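Local structure of phenolic acid decarboxylase (Sedimentibacter hydroxybenzoicus, 7AE5) at residues Leu93-Asp98 against Leu234-Pro239; Ala342-Tyr347 against Asp393-Glu398; Glu18-Arg23 against Trp71-Leu76. The protein catalyses the reversible, non-oxidative decarboxylation of 4-hydroxybenzoate and 3,4-dihydroxybenzoate, using prenylated FMN to detoxify phenolic compounds under anaerobic conditions. One frame throughout, in Å; residues are numbered along the deposited sequence.

Contact 1 (Leu93-Asp98 against Leu234-Pro239); sequences LNRRWD and LQDGVP
Arg95 and Arg96, neighbours near the end of helix 86-96, turn their guanidinium groups to different targets on segment 234-239. Arg95 forms a salt bridge with Asp236, NH2 lying 2.8 Å from OD2; weaker bonds run from NH2 to OD1 and from NH1 to OD2. The flat groups are not coplanar: their planes stand 71° apart, with the carboxylate carbon at the guanidinium edge and NH2 approaching OD2 from above the carboxylate plane. Arg96 is extended from CG to NE and crosses Asp236 at about a right angle, with Asp236 CB over one guanidinium face. Its NH1 donates to the backbone O of Leu234 at 2.9 Å, almost in line with the carbonyl (164°).

That oxygen belongs to the closing turn of helix 227-234, which ends in a Schellman motif with Asp236 as the C-prime residue. Aspartate accepts the positive phi required there (59°) more readily than a beta-branched residue would, and it still offers a carboxylate. Lys99 gives Asp236 OD2 a second positive partner, while Glu92 bridges Arg95 and Arg96.

Beneath the charges, Leu234 CD2 packs 4.1 Å from Leu93 CD2, the two leucines meeting at a slant, and 4.2 Å from Trp97 CE3. The indole of Trp97 is secured at its polar end by a hydrogen bond from NE1 to Gly222 O.

Contact 2 (Ala342-Tyr347 against Asp393-Glu398); sequences AVNAMY and DPFNLE
Asn344 meets Pro394 and Phe395 with almost every atom of its side chain. CB sits over one face of the Phe395 ring, 3.8 Å from the centroid and offset toward the rim, a CH-pi contact. CG, anti to the backbone N (chi1 170°), lies 3.5 Å from Phe395 CD1, and the amide stacks on the ring with the planes only 19° apart. OD1 folds back to accept from Met346 N at 3.3 Å, an Asx turn within strand 340-347. At the tip, ND2 gives a nearly straight bond (171°) to Pro394 O at 2.6 Å and another to Tyr347 OH at 3.1 Å, both acceptors lying in the amide plane.

Around this residue Met346 SD touches the edge of Phe395, 3.7 Å from CD1, in a Met-aromatic contact, and Tyr347 OH meets Leu397 CD2 tip to tip. The strand is outermost in its five-stranded mixed sheet, and it packs here on the type I turn 393-396 that leads into helix 397-407; Leu397 also packs on Leu397 of the second subunit.

Asparagine suits the site because its flat amide can stack while both ends bond: three hydrogen bonds fix its rotation and satisfy a polar group buried among apolar side chains.

Contact 3 (Glu18-Arg23 against Trp71-Leu76); sequences EGQLIR and WQNHAL
The backbones come closest at Gln20 and Asn73, whose CA atoms are 6.9 Å apart, while the CA atoms of Glu18 and Leu76 are 8.9 Å apart. Segment 71-76 is helical throughout; segment 18-23 leaves helix 8-17 through a Schellman motif, with Gly19 at a positive phi (81°) that a residue without a side chain adopts easily, and then enters strand 21-24.

Gln20 carries the contact. The bend at chi2 (-54°) folds CD back, and the amide lies alongside the helix instead of reaching straight at it, with CD 3.8 Å from Gln72 CB. NE2 donates to Asn73 OD1 at 3.0 Å. The two amide planes are 68° apart, with OD1 in the plane of the Gln20 amide. The same oxygen also lies 3.4 Å from Gln20 CB.

The contact sets helix 71-77 beside the start of strand 21-24, an outermost strand of the four-stranded mixed sheet in the N-terminal UbiD region; the backbone of Gln20 already pairs with Ala50 of the next strand. Asn73 is held at its other end, where ND2 bonds to Val67 O, and Gln20 NE2 has a second acceptor in Asn47 O. An alanine in place of Gln20 would probably leave Asn73 OD1 and Asn47 O without this donor and open a gap beside Gln72 CB.

Further along the helix, Leu76 lays its methyls on the aliphatic part of Glu18, CD2 coming 3.9 Å from CG. Glutamate suits this partly exposed place because its methylenes can cover a leucine, and Leu15 of helix 8-17 packs on Leu76 too.

Overall arrangement
The three contacts lie about 21 Å apart, centre to centre, yet contact 3 reaches both others through segment 71-76. His74 CE1 packs 4.2 Å from Leu93 CD1 of contact 1, and Trp71 CZ2 lies 3.5 Å from Met346 SD of contact 2, so helix 71-77 links the N-terminal region to the C-terminal domain. Contacts 1 and 2 do not touch, but Phe90 of helix 86-96, the helix of contact 1, packs on Phe395. Contact 1 is the one near the active site: the side chain of Leu234 is about 10 Å from that of Glu227, a predicted manganese ligand, and about 9 Å from a bound rubidium ion. Contacts 2 and 3 both border a second subunit.

Contact 1 (Leu93-Asp98 against Leu234-Pro239)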
ATOM      1  N   LEU C  93      -5.193  21.713  35.074  1.00 53.77           N
ATOM      2  CA  LEU C  93      -5.798  22.615  34.098  1.00 52.04           C
ATOM      3  C   LEU C  93      -7.183  22.141  33.685  1.00 51.96           C
ATOM      4  O   LEU C  93      -8.108  22.950  33.541  1.00 51.14           O
ATOM      5  CB  LEU C  93      -4.887  22.750  32.878  1.00 50.37           C
ATOM      6  CG  LEU C  93      -3.978  23.973  32.883  1.00 49.59           C
ATOM      7  CD1 LEU C  93      -3.369  24.193  31.518  1.00 47.92           C
ATOM      8  CD2 LEU C  93      -4.842  25.169  33.245  1.00 49.42           C
ATOM      9  N   ASN C  94      -7.346  20.832  33.485  1.00 50.59           N
ATOM     10  CA  ASN C  94      -8.647  20.303  33.094  1.00 50.41           C
ATOM     11  C   ASN C  94      -9.670  20.470  34.211  1.00 51.54           C
ATOM     12  O   ASN C  94     -10.852  20.721  33.945  1.00 50.66           O
ATOM     13  CB  ASN C  94      -8.516  18.833  32.700  1.00 50.99           C
ATOM     14  CG  ASN C  94      -9.845  18.208  32.336  1.00 50.78           C
ATOM     15  OD1 ASN C  94     -10.497  18.622  31.378  1.00 48.77           O
ATOM     16  ND2 ASN C  94     -10.258  17.207  33.103  1.00 52.80           N
ATOM     17  N   ARG C  95      -9.235  20.338  35.465  1.00 49.45           N
ATOM     18  CA  ARG C  95     -10.154  20.491  36.588  1.00 50.09           C
ATOM     19  C   ARG C  95     -10.647  21.929  36.712  1.00 49.10           C
ATOM     20  O   ARG C  95     -11.814  22.163  37.045  1.00 50.96           O
ATOM     21  CB  ARG C  95      -9.474  20.038  37.881  1.00 51.53           C
ATOM     22  CG  ARG C  95     -10.373  20.066  39.107  1.00 52.54           C
ATOM     23  CD  ARG C  95      -9.571  19.865  40.384  1.00 54.19           C
ATOM     24  NE  ARG C  95      -8.686  20.992  40.654  1.00 54.15           N
ATOM     25  CZ  ARG C  95      -9.075  22.139  41.193  1.00 55.88           C
ATOM     26  NH1 ARG C  95     -10.335  22.346  41.543  1.00 57.91           N
ATOM     27  NH2 ARG C  95      -8.180  23.102  41.386  1.00 55.72           N
ATOM     28  N   ARG C  96      -9.779  22.903  36.439  1.00 58.52           N
ATOM     29  CA  ARG C  96     -10.137  24.311  36.558  1.00 57.45           C
ATOM     30  C   ARG C  96     -10.837  24.861  35.320  1.00 55.95           C
ATOM     31  O   ARG C  96     -11.372  25.973  35.382  1.00 55.28           O
ATOM     32  CB  ARG C  96      -8.886  25.153  36.828  1.00 57.14           C
ATOM     33  CG  ARG C  96      -8.033  24.685  37.998  1.00 58.21           C
ATOM     34  CD  ARG C  96      -7.004  25.740  38.388  1.00 57.50           C
ATOM     35  NE  ARG C  96      -6.051  25.243  39.374  1.00 57.98           N
ATOM     36  CZ  ARG C  96      -4.867  25.790  39.619  1.00 57.19           C
ATOM     37  NH1 ARG C  96      -4.453  26.863  38.964  1.00 56.23           N
ATOM     38  NH2 ARG C  96      -4.079  25.247  40.541  1.00 57.42           N
ATOM     39  N   TRP C  97     -10.858  24.105  34.218  1.00 57.10           N
ATOM     40  CA  TRP C  97     -11.191  24.676  32.915  1.00 55.38           C
ATOM     41  C   TRP C  97     -12.596  25.267  32.879  1.00 54.76           C
ATOM     42  O   TRP C  97     -12.807  26.339  32.298  1.00 54.19           O
ATOM     43  CB  TRP C  97     -11.040  23.613  31.825  1.00 54.76           C
ATOM     44  CG  TRP C  97     -10.868  24.186  30.446  1.00 52.96           C
ATOM     45  CD1 TRP C  97     -11.834  24.324  29.493  1.00 51.60           C
ATOM     46  CD2 TRP C  97      -9.661  24.701  29.867  1.00 52.35           C
ATOM     47  NE1 TRP C  97     -11.306  24.889  28.359  1.00 50.33           N
ATOM     48  CE2 TRP C  97      -9.974  25.130  28.561  1.00 50.76           C
ATOM     49  CE3 TRP C  97      -8.346  24.839  30.324  1.00 52.98           C
ATOM     50  CZ2 TRP C  97      -9.023  25.688  27.709  1.00 49.94           C
ATOM     51  CZ3 TRP C  97      -7.404  25.393  29.477  1.00 51.98           C
ATOM     52  CH2 TRP C  97      -7.748  25.810  28.184  1.00 50.53           C
ATOM     53  N   ASP C  98     -13.571  24.589  33.482  1.00 64.92           N
ATOM     54  CA  ASP C  98     -14.973  24.939  33.303  1.00 66.71           C
ATOM     55  C   ASP C  98     -15.582  25.645  34.510  1.00 69.68           C
ATOM     56  O   ASP C  98     -16.803  25.823  34.556  1.00 71.69           O
ATOM     57  CB  ASP C  98     -15.786  23.685  32.969  1.00 66.79           C
ATOM     58  CG  ASP C  98     -15.671  23.288  31.507  1.00 64.51           C
ATOM     59  OD1 ASP C  98     -15.314  24.155  30.681  1.00 63.39           O
ATOM     60  OD2 ASP C  98     -15.942  22.112  31.183  1.00 63.98           O
ATOM     61  N   LEU C 234      -9.109  29.791  35.800  1.00 66.59           N
ATOM     62  CA  LEU C 234      -7.787  29.185  35.888  1.00 65.22           C
ATOM     63  C   LEU C 234      -7.097  29.496  37.209  1.00 65.56           C
ATOM     64  O   LEU C 234      -6.145  28.798  37.575  1.00 64.90           O
ATOM     65  CB  LEU C 234      -6.918  29.648  34.720  1.00 65.30           C
ATOM     66  CG  LEU C 234      -7.478  29.373  33.323  1.00 66.98           C
ATOM     67  CD1 LEU C 234      -6.448  29.717  32.261  1.00 67.00           C
ATOM     68  CD2 LEU C 234      -7.921  27.922  33.197  1.00 67.14           C
ATOM     69  N   GLN C 235      -7.549  30.524  37.927  1.00 63.48           N
ATOM     70  CA  GLN C 235      -7.048  30.832  39.258  1.00 64.83           C
ATOM     71  C   GLN C 235      -7.834  30.120  40.351  1.00 66.07           C
ATOM     72  O   GLN C 235      -7.874  30.601  41.490  1.00 67.75           O
ATOM     73  CB  GLN C 235      -7.065  32.345  39.492  1.00 66.17           C
ATOM     74  CG  GLN C 235      -6.196  33.124  38.517  1.00 65.08           C
ATOM     75  CD  GLN C 235      -6.117  34.602  38.848  1.00 66.47           C
ATOM     76  OE1 GLN C 235      -5.047  35.206  38.783  1.00 66.21           O
ATOM     77  NE2 GLN C 235      -7.252  35.193  39.206  1.00 68.02           N
ATOM     78  N   ASP C 236      -8.467  28.991  40.020  1.00 74.96           N
ATOM     79  CA  ASP C 236      -9.212  28.170  40.973  1.00 75.98           C
ATOM     80  C   ASP C 236     -10.342  28.949  41.642  1.00 78.10           C
ATOM     81  O   ASP C 236     -10.655  28.726  42.814  1.00 79.54           O
ATOM     82  CB  ASP C 236      -8.281  27.560  42.027  1.00 76.12           C
ATOM     83  CG  ASP C 236      -8.658  26.135  42.381  1.00 75.80           C
ATOM     84  OD1 ASP C 236      -8.056  25.574  43.320  1.00 76.11           O
ATOM     85  OD2 ASP C 236      -9.557  25.575  41.717  1.00 75.29           O
ATOM     86  N   GLY C 237     -10.965  29.863  40.904  1.00 78.24           N
ATOM     87  CA  GLY C 237     -12.115  30.585  41.408  1.00 80.24           C
ATOM     88  C   GLY C 237     -11.817  31.895  42.098  1.00 81.77           C
ATOM     89  O   GLY C 237     -12.635  32.350  42.906  1.00 83.75           O
ATOM     90  N   VAL C 238     -10.682  32.518  41.812  1.00 67.59           N
ATOM     91  CA  VAL C 238     -10.308  33.804  42.391  1.00 68.97           C
ATOM     92  C   VAL C 238     -10.395  34.856  41.290  1.00 68.51           C
ATOM     93  O   VAL C 238      -9.630  34.790  40.318  1.00 66.74           O
ATOM     94  CB  VAL C 238      -8.901  33.765  43.009  1.00 68.68           C
ATOM     95  CG1 VAL C 238      -8.490  35.155  43.472  1.00 70.04           C
ATOM     96  CG2 VAL C 238      -8.859  32.778  44.166  1.00 69.34           C
ATOM     97  N   PRO C 239     -11.298  35.831  41.394  1.00 78.47           N
ATOM     98  CA  PRO C 239     -11.441  36.817  40.317  1.00 78.04           C
ATOM     99  C   PRO C 239     -10.195  37.674  40.167  1.00 77.55           C
ATOM    100  O   PRO C 239      -9.468  37.933  41.127  1.00 78.38           O
ATOM    101  CB  PRO C 239     -12.644  37.659  40.762  1.00 80.22           C
ATOM    102  CG  PRO C 239     -13.346  36.831  41.795  1.00 81.43           C
ATOM    103  CD  PRO C 239     -12.272  36.044  42.475  1.00 80.74           C
TER

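Contact 2 (Ala342-Tyr347 against Asp393-Glu398)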
ATOM      1  N   ALA C 342      -6.060  10.788  28.850  1.00 39.74           N
ATOM      2  CA  ALA C 342      -5.403  12.073  28.660  1.00 38.77           C
ATOM      3  C   ALA C 342      -5.110  12.282  27.181  1.00 38.32           C
ATOM      4  O   ALA C 342      -4.970  11.321  26.420  1.00 38.68           O
ATOM      5  CB  ALA C 342      -4.106  12.167  29.472  1.00 38.44           C
ATOM      6  N   VAL C 343      -5.018  13.551  26.790  1.00 34.30           N
ATOM      7  CA  VAL C 343      -4.668  13.945  25.429  1.00 33.79           C
ATOM      8  C   VAL C 343      -3.464  14.874  25.504  1.00 33.28           C
ATOM      9  O   VAL C 343      -3.507  15.901  26.193  1.00 33.18           O
ATOM     10  CB  VAL C 343      -5.840  14.627  24.705  1.00 33.76           C
ATOM     11  CG1 VAL C 343      -5.390  15.148  23.346  1.00 33.29           C
ATOM     12  CG2 VAL C 343      -7.000  13.657  24.549  1.00 34.49           C
ATOM     13  N   ASN C 344      -2.393  14.508  24.802  1.00 28.66           N
ATOM     14  CA  ASN C 344      -1.189  15.325  24.681  1.00 28.47           C
ATOM     15  C   ASN C 344      -1.160  15.857  23.250  1.00 28.34           C
ATOM     16  O   ASN C 344      -0.720  15.162  22.328  1.00 28.34           O
ATOM     17  CB  ASN C 344       0.057  14.508  25.022  1.00 28.66           C
ATOM     18  CG  ASN C 344       1.357  15.230  24.689  1.00 28.78           C
ATOM     19  OD1 ASN C 344       1.363  16.403  24.321  1.00 28.79           O
ATOM     20  ND2 ASN C 344       2.474  14.522  24.832  1.00 29.12           N
ATOM     21  N   ALA C 345      -1.628  17.090  23.069  1.00 31.89           N
ATOM     22  CA  ALA C 345      -1.674  17.745  21.766  1.00 32.08           C
ATOM     23  C   ALA C 345      -0.756  18.965  21.728  1.00 32.52           C
ATOM     24  O   ALA C 345      -1.111  20.014  21.188  1.00 32.89           O
ATOM     25  CB  ALA C 345      -3.106  18.143  21.413  1.00 32.09           C
ATOM     26  N   MET C 346       0.442  18.830  22.291  1.00 36.52           N
ATOM     27  CA  MET C 346       1.331  19.958  22.546  1.00 37.08           C
ATOM     28  C   MET C 346       2.286  20.277  21.402  1.00 37.91           C
ATOM     29  O   MET C 346       3.105  21.190  21.544  1.00 38.60           O
ATOM     30  CB  MET C 346       2.163  19.692  23.807  1.00 37.06           C
ATOM     31  CG  MET C 346       1.367  19.411  25.066  1.00 36.58           C
ATOM     32  SD  MET C 346       2.452  19.240  26.500  1.00 36.81           S
ATOM     33  CE  MET C 346       3.949  18.612  25.734  1.00 37.34           C
ATOM     34  N   TYR C 347       2.214  19.566  20.284  1.00 29.49           N
ATOM     35  CA  TYR C 347       3.289  19.580  19.297  1.00 30.48           C
ATOM     36  C   TYR C 347       2.827  20.281  18.026  1.00 31.28           C
ATOM     37  O   TYR C 347       2.019  19.736  17.264  1.00 31.05           O
ATOM     38  CB  TYR C 347       3.759  18.154  19.034  1.00 30.25           C
ATOM     39  CG  TYR C 347       4.141  17.467  20.324  1.00 29.74           C
ATOM     40  CD1 TYR C 347       5.152  17.980  21.126  1.00 30.32           C
ATOM     41  CD2 TYR C 347       3.474  16.331  20.759  1.00 28.86           C
ATOM     42  CE1 TYR C 347       5.498  17.370  22.316  1.00 30.04           C
ATOM     43  CE2 TYR C 347       3.816  15.714  21.947  1.00 28.72           C
ATOM     44  CZ  TYR C 347       4.828  16.238  22.721  1.00 29.29           C
ATOM     45  OH  TYR C 347       5.167  15.628  23.906  1.00 29.26           O
ATOM     46  N   ASP C 393       1.856   7.379  30.413  1.00 40.39           N
ATOM     47  CA  ASP C 393       1.778   8.834  30.432  1.00 39.92           C
ATOM     48  C   ASP C 393       2.047   9.359  29.028  1.00 39.56           C
ATOM     49  O   ASP C 393       3.182   9.245  28.549  1.00 39.60           O
ATOM     50  CB  ASP C 393       2.792   9.398  31.433  1.00 39.92           C
ATOM     51  CG  ASP C 393       2.720  10.915  31.568  1.00 39.53           C
ATOM     52  OD1 ASP C 393       1.891  11.558  30.889  1.00 39.19           O
ATOM     53  OD2 ASP C 393       3.508  11.469  32.365  1.00 39.62           O
ATOM     54  N   PRO C 394       1.057   9.933  28.336  1.00 28.75           N
ATOM     55  CA  PRO C 394       1.300  10.415  26.968  1.00 28.40           C
ATOM     56  C   PRO C 394       2.141  11.677  26.904  1.00 28.07           C
ATOM     57  O   PRO C 394       2.496  12.107  25.798  1.00 27.89           O
ATOM     58  CB  PRO C 394      -0.114  10.664  26.435  1.00 28.31           C
ATOM     59  CG  PRO C 394      -0.886  11.053  27.652  1.00 28.42           C
ATOM     60  CD  PRO C 394      -0.305  10.251  28.798  1.00 28.82           C
ATOM     61  N   PHE C 395       2.461  12.289  28.042  1.00 35.26           N
ATOM     62  CA  PHE C 395       3.369  13.424  28.085  1.00 35.23           C
ATOM     63  C   PHE C 395       4.808  13.007  28.351  1.00 35.76           C
ATOM     64  O   PHE C 395       5.720  13.824  28.179  1.00 36.03           O
ATOM     65  CB  PHE C 395       2.911  14.422  29.155  1.00 35.10           C
ATOM     66  CG  PHE C 395       1.535  14.975  28.914  1.00 34.74           C
ATOM     67  CD1 PHE C 395       1.351  16.091  28.115  1.00 34.50           C
ATOM     68  CD2 PHE C 395       0.423  14.371  29.479  1.00 34.83           C
ATOM     69  CE1 PHE C 395       0.084  16.598  27.888  1.00 34.28           C
ATOM     70  CE2 PHE C 395      -0.844  14.872  29.258  1.00 34.68           C
ATOM     71  CZ  PHE C 395      -1.015  15.987  28.461  1.00 34.36           C
ATOM     72  N   ASN C 396       5.026  11.762  28.774  1.00 36.76           N
ATOM     73  CA  ASN C 396       6.363  11.208  28.968  1.00 37.34           C
ATOM     74  C   ASN C 396       6.757  10.536  27.660  1.00 37.57           C
ATOM     75  O   ASN C 396       6.432   9.375  27.407  1.00 37.61           O
ATOM     76  CB  ASN C 396       6.376  10.237  30.142  1.00 37.58           C
ATOM     77  CG  ASN C 396       7.774   9.766  30.505  1.00 38.20           C
ATOM     78  OD1 ASN C 396       8.585   9.447  29.636  1.00 38.55           O
ATOM     79  ND2 ASN C 396       8.059   9.719  31.800  1.00 38.41           N
ATOM     80  N   LEU C 397       7.466  11.284  26.810  1.00 30.86           N
ATOM     81  CA  LEU C 397       7.809  10.777  25.487  1.00 31.20           C
ATOM     82  C   LEU C 397       8.700   9.541  25.565  1.00 31.80           C
ATOM     83  O   LEU C 397       8.681   8.705  24.654  1.00 31.94           O
ATOM     84  CB  LEU C 397       8.479  11.881  24.671  1.00 31.68           C
ATOM     85  CG  LEU C 397       7.581  13.091  24.410  1.00 31.07           C
ATOM     86  CD1 LEU C 397       8.249  14.092  23.481  1.00 31.77           C
ATOM     87  CD2 LEU C 397       6.254  12.626  23.832  1.00 30.29           C
ATOM     88  N   GLU C 398       9.481   9.407  26.638  1.00 52.86           N
ATOM     89  CA  GLU C 398      10.244   8.180  26.847  1.00 53.32           C
ATOM     90  C   GLU C 398       9.316   6.990  27.064  1.00 52.86           C
ATOM     91  O   GLU C 398       9.612   5.872  26.625  1.00 53.06           O
ATOM     92  CB  GLU C 398      11.197   8.351  28.033  1.00 53.76           C
ATOM     93  CG  GLU C 398      12.365   9.285  27.753  1.00 54.48           C
ATOM     94  CD  GLU C 398      11.996  10.749  27.914  1.00 54.25           C
ATOM     95  OE1 GLU C 398      12.751  11.610  27.412  1.00 54.88           O
ATOM     96  OE2 GLU C 398      10.952  11.040  28.536  1.00 53.50           O
TER

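Contact 3 (Glu18-Arg23 against Trp71-Leu76)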
ATOM      1  N   GLU C  18      12.171  30.385  43.568  1.00 79.14           N
ATOM      2  CA  GLU C  18      12.263  28.965  43.255  1.00 79.10           C
ATOM      3  C   GLU C  18      13.462  28.627  42.381  1.00 77.57           C
ATOM      4  O   GLU C  18      13.621  27.462  41.999  1.00 77.41           O
ATOM      5  CB  GLU C  18      10.977  28.496  42.567  1.00 77.25           C
ATOM      6  CG  GLU C  18       9.720  28.697  43.400  1.00 79.51           C
ATOM      7  CD  GLU C  18       9.592  27.692  44.526  1.00 82.89           C
ATOM      8  OE1 GLU C  18       8.910  28.002  45.526  1.00 85.49           O
ATOM      9  OE2 GLU C  18      10.171  26.591  44.412  1.00 83.49           O
ATOM     10  N   GLY C  19      14.306  29.604  42.057  1.00 67.96           N
ATOM     11  CA  GLY C  19      15.457  29.351  41.215  1.00 66.83           C
ATOM     12  C   GLY C  19      15.165  29.306  39.734  1.00 62.95           C
ATOM     13  O   GLY C  19      15.916  28.675  38.985  1.00 62.08           O
ATOM     14  N   GLN C  20      14.094  29.960  39.284  1.00 60.87           N
ATOM     15  CA  GLN C  20      13.685  29.932  37.887  1.00 58.88           C
ATOM     16  C   GLN C  20      13.798  31.303  37.225  1.00 58.08           C
ATOM     17  O   GLN C  20      13.064  31.604  36.281  1.00 57.76           O
ATOM     18  CB  GLN C  20      12.259  29.398  37.765  1.00 59.72           C
ATOM     19  CG  GLN C  20      12.142  27.908  38.022  1.00 60.14           C
ATOM     20  CD  GLN C  20      13.088  27.098  37.160  1.00 58.74           C
ATOM     21  OE1 GLN C  20      13.927  26.354  37.669  1.00 59.15           O
ATOM     22  NE2 GLN C  20      12.962  27.242  35.846  1.00 57.25           N
ATOM     23  N   LEU C  21      14.717  32.140  37.702  1.00 65.20           N
ATOM     24  CA  LEU C  21      14.915  33.459  37.115  1.00 63.99           C
ATOM     25  C   LEU C  21      16.374  33.862  37.277  1.00 65.01           C
ATOM     26  O   LEU C  21      16.943  33.728  38.364  1.00 67.71           O
ATOM     27  CB  LEU C  21      13.986  34.497  37.759  1.00 64.40           C
ATOM     28  CG  LEU C  21      13.785  35.838  37.042  1.00 63.02           C
ATOM     29  CD1 LEU C  21      12.483  36.468  37.491  1.00 63.33           C
ATOM     30  CD2 LEU C  21      14.938  36.802  37.299  1.00 64.64           C
ATOM     31  N   ILE C  22      16.965  34.357  36.192  1.00 71.49           N
ATOM     32  CA  ILE C  22      18.354  34.797  36.166  1.00 73.08           C
ATOM     33  C   ILE C  22      18.383  36.305  35.961  1.00 73.35           C
ATOM     34  O   ILE C  22      17.612  36.849  35.162  1.00 71.36           O
ATOM     35  CB  ILE C  22      19.150  34.076  35.061  1.00 71.90           C
ATOM     36  CG1 ILE C  22      19.130  32.564  35.292  1.00 71.95           C
ATOM     37  CG2 ILE C  22      20.581  34.591  34.998  1.00 73.92           C
ATOM     38  CD1 ILE C  22      19.860  32.131  36.540  1.00 75.21           C
ATOM     39  N   ARG C  23      19.268  36.978  36.693  1.00 76.30           N
ATOM     40  CA  ARG C  23      19.489  38.412  36.560  1.00 77.33           C
ATOM     41  C   ARG C  23      20.823  38.632  35.860  1.00 78.31           C
ATOM     42  O   ARG C  23      21.870  38.219  36.369  1.00 80.68           O
ATOM     43  CB  ARG C  23      19.481  39.099  37.925  1.00 80.39           C
ATOM     44  CG  ARG C  23      18.108  39.198  38.568  1.00 79.79           C
ATOM     45  CD  ARG C  23      17.854  40.590  39.125  1.00 81.68           C
ATOM     46  NE  ARG C  23      16.430  40.881  39.243  1.00 80.45           N
ATOM     47  CZ  ARG C  23      15.702  40.655  40.330  1.00 81.66           C
ATOM     48  NH1 ARG C  23      16.239  40.149  41.428  1.00 84.18           N
ATOM     49  NH2 ARG C  23      14.406  40.950  40.315  1.00 80.64           N
ATOM     50  N   TRP C  71       8.415  23.799  32.015  1.00 36.90           N
ATOM     51  CA  TRP C  71       7.354  23.190  32.803  1.00 37.37           C
ATOM     52  C   TRP C  71       7.449  23.557  34.275  1.00 39.51           C
ATOM     53  O   TRP C  71       6.445  23.463  34.989  1.00 40.21           O
ATOM     54  CB  TRP C  71       7.371  21.673  32.624  1.00 37.08           C
ATOM     55  CG  TRP C  71       6.916  21.269  31.262  1.00 37.05           C
ATOM     56  CD1 TRP C  71       7.638  20.604  30.314  1.00 35.88           C
ATOM     57  CD2 TRP C  71       5.639  21.548  30.674  1.00 38.16           C
ATOM     58  NE1 TRP C  71       6.878  20.427  29.182  1.00 36.19           N
ATOM     59  CE2 TRP C  71       5.649  21.002  29.377  1.00 37.67           C
ATOM     60  CE3 TRP C  71       4.485  22.198  31.125  1.00 39.35           C
ATOM     61  CZ2 TRP C  71       4.550  21.086  28.523  1.00 38.28           C
ATOM     62  CZ3 TRP C  71       3.395  22.281  30.277  1.00 39.85           C
ATOM     63  CH2 TRP C  71       3.435  21.726  28.991  1.00 39.15           C
ATOM     64  N   GLN C  72       8.626  23.975  34.744  1.00 49.78           N
ATOM     65  CA  GLN C  72       8.729  24.517  36.093  1.00 51.77           C
ATOM     66  C   GLN C  72       8.009  25.856  36.189  1.00 51.93           C
ATOM     67  O   GLN C  72       7.202  26.073  37.101  1.00 53.12           O
ATOM     68  CB  GLN C  72      10.199  24.662  36.496  1.00 53.17           C
ATOM     69  CG  GLN C  72      10.879  23.361  36.907  1.00 54.05           C
ATOM     70  CD  GLN C  72      11.058  22.398  35.747  1.00 52.24           C
ATOM     71  OE1 GLN C  72      11.162  22.811  34.592  1.00 50.63           O
ATOM     72  NE2 GLN C  72      11.100  21.106  36.052  1.00 52.65           N
ATOM     73  N   ASN C  73       8.286  26.764  35.249  1.00 45.10           N
ATOM     74  CA  ASN C  73       7.593  28.049  35.226  1.00 45.21           C
ATOM     75  C   ASN C  73       6.099  27.862  34.990  1.00 44.90           C
ATOM     76  O   ASN C  73       5.276  28.577  35.572  1.00 45.62           O
ATOM     77  CB  ASN C  73       8.191  28.946  34.142  1.00 44.27           C
ATOM     78  CG  ASN C  73       9.667  29.209  34.352  1.00 45.21           C
ATOM     79  OD1 ASN C  73      10.317  28.553  35.165  1.00 46.46           O
ATOM     80  ND2 ASN C  73      10.207  30.168  33.608  1.00 44.87           N
ATOM     81  N   HIS C  74       5.737  26.908  34.128  1.00 44.28           N
ATOM     82  CA  HIS C  74       4.329  26.614  33.880  1.00 45.58           C
ATOM     83  C   HIS C  74       3.645  26.102  35.140  1.00 46.48           C
ATOM     84  O   HIS C  74       2.511  26.494  35.442  1.00 47.55           O
ATOM     85  CB  HIS C  74       4.212  25.591  32.749  1.00 45.85           C
ATOM     86  CG  HIS C  74       2.843  25.492  32.151  1.00 47.31           C
ATOM     87  ND1 HIS C  74       1.810  24.811  32.759  1.00 48.47           N
ATOM     88  CD2 HIS C  74       2.342  25.972  30.988  1.00 47.37           C
ATOM     89  CE1 HIS C  74       0.731  24.883  32.001  1.00 48.62           C
ATOM     90  NE2 HIS C  74       1.027  25.583  30.920  1.00 47.69           N
ATOM     91  N   ALA C  75       4.319  25.224  35.888  1.00 49.94           N
ATOM     92  CA  ALA C  75       3.757  24.724  37.138  1.00 50.62           C
ATOM     93  C   ALA C  75       3.533  25.859  38.127  1.00 51.32           C
ATOM     94  O   ALA C  75       2.460  25.973  38.729  1.00 52.37           O
ATOM     95  CB  ALA C  75       4.679  23.661  37.737  1.00 50.37           C
ATOM     96  N   LEU C  76       4.541  26.717  38.302  1.00 45.94           N
ATOM     97  CA  LEU C  76       4.397  27.852  39.207  1.00 47.85           C
ATOM     98  C   LEU C  76       3.323  28.816  38.729  1.00 47.34           C
ATOM     99  O   LEU C  76       2.679  29.482  39.548  1.00 49.08           O
ATOM    100  CB  LEU C  76       5.734  28.578  39.356  1.00 48.49           C
ATOM    101  CG  LEU C  76       6.880  27.759  39.947  1.00 49.52           C
ATOM    102  CD1 LEU C  76       8.204  28.476  39.746  1.00 49.77           C
ATOM    103  CD2 LEU C  76       6.637  27.481  41.422  1.00 52.12           C
TER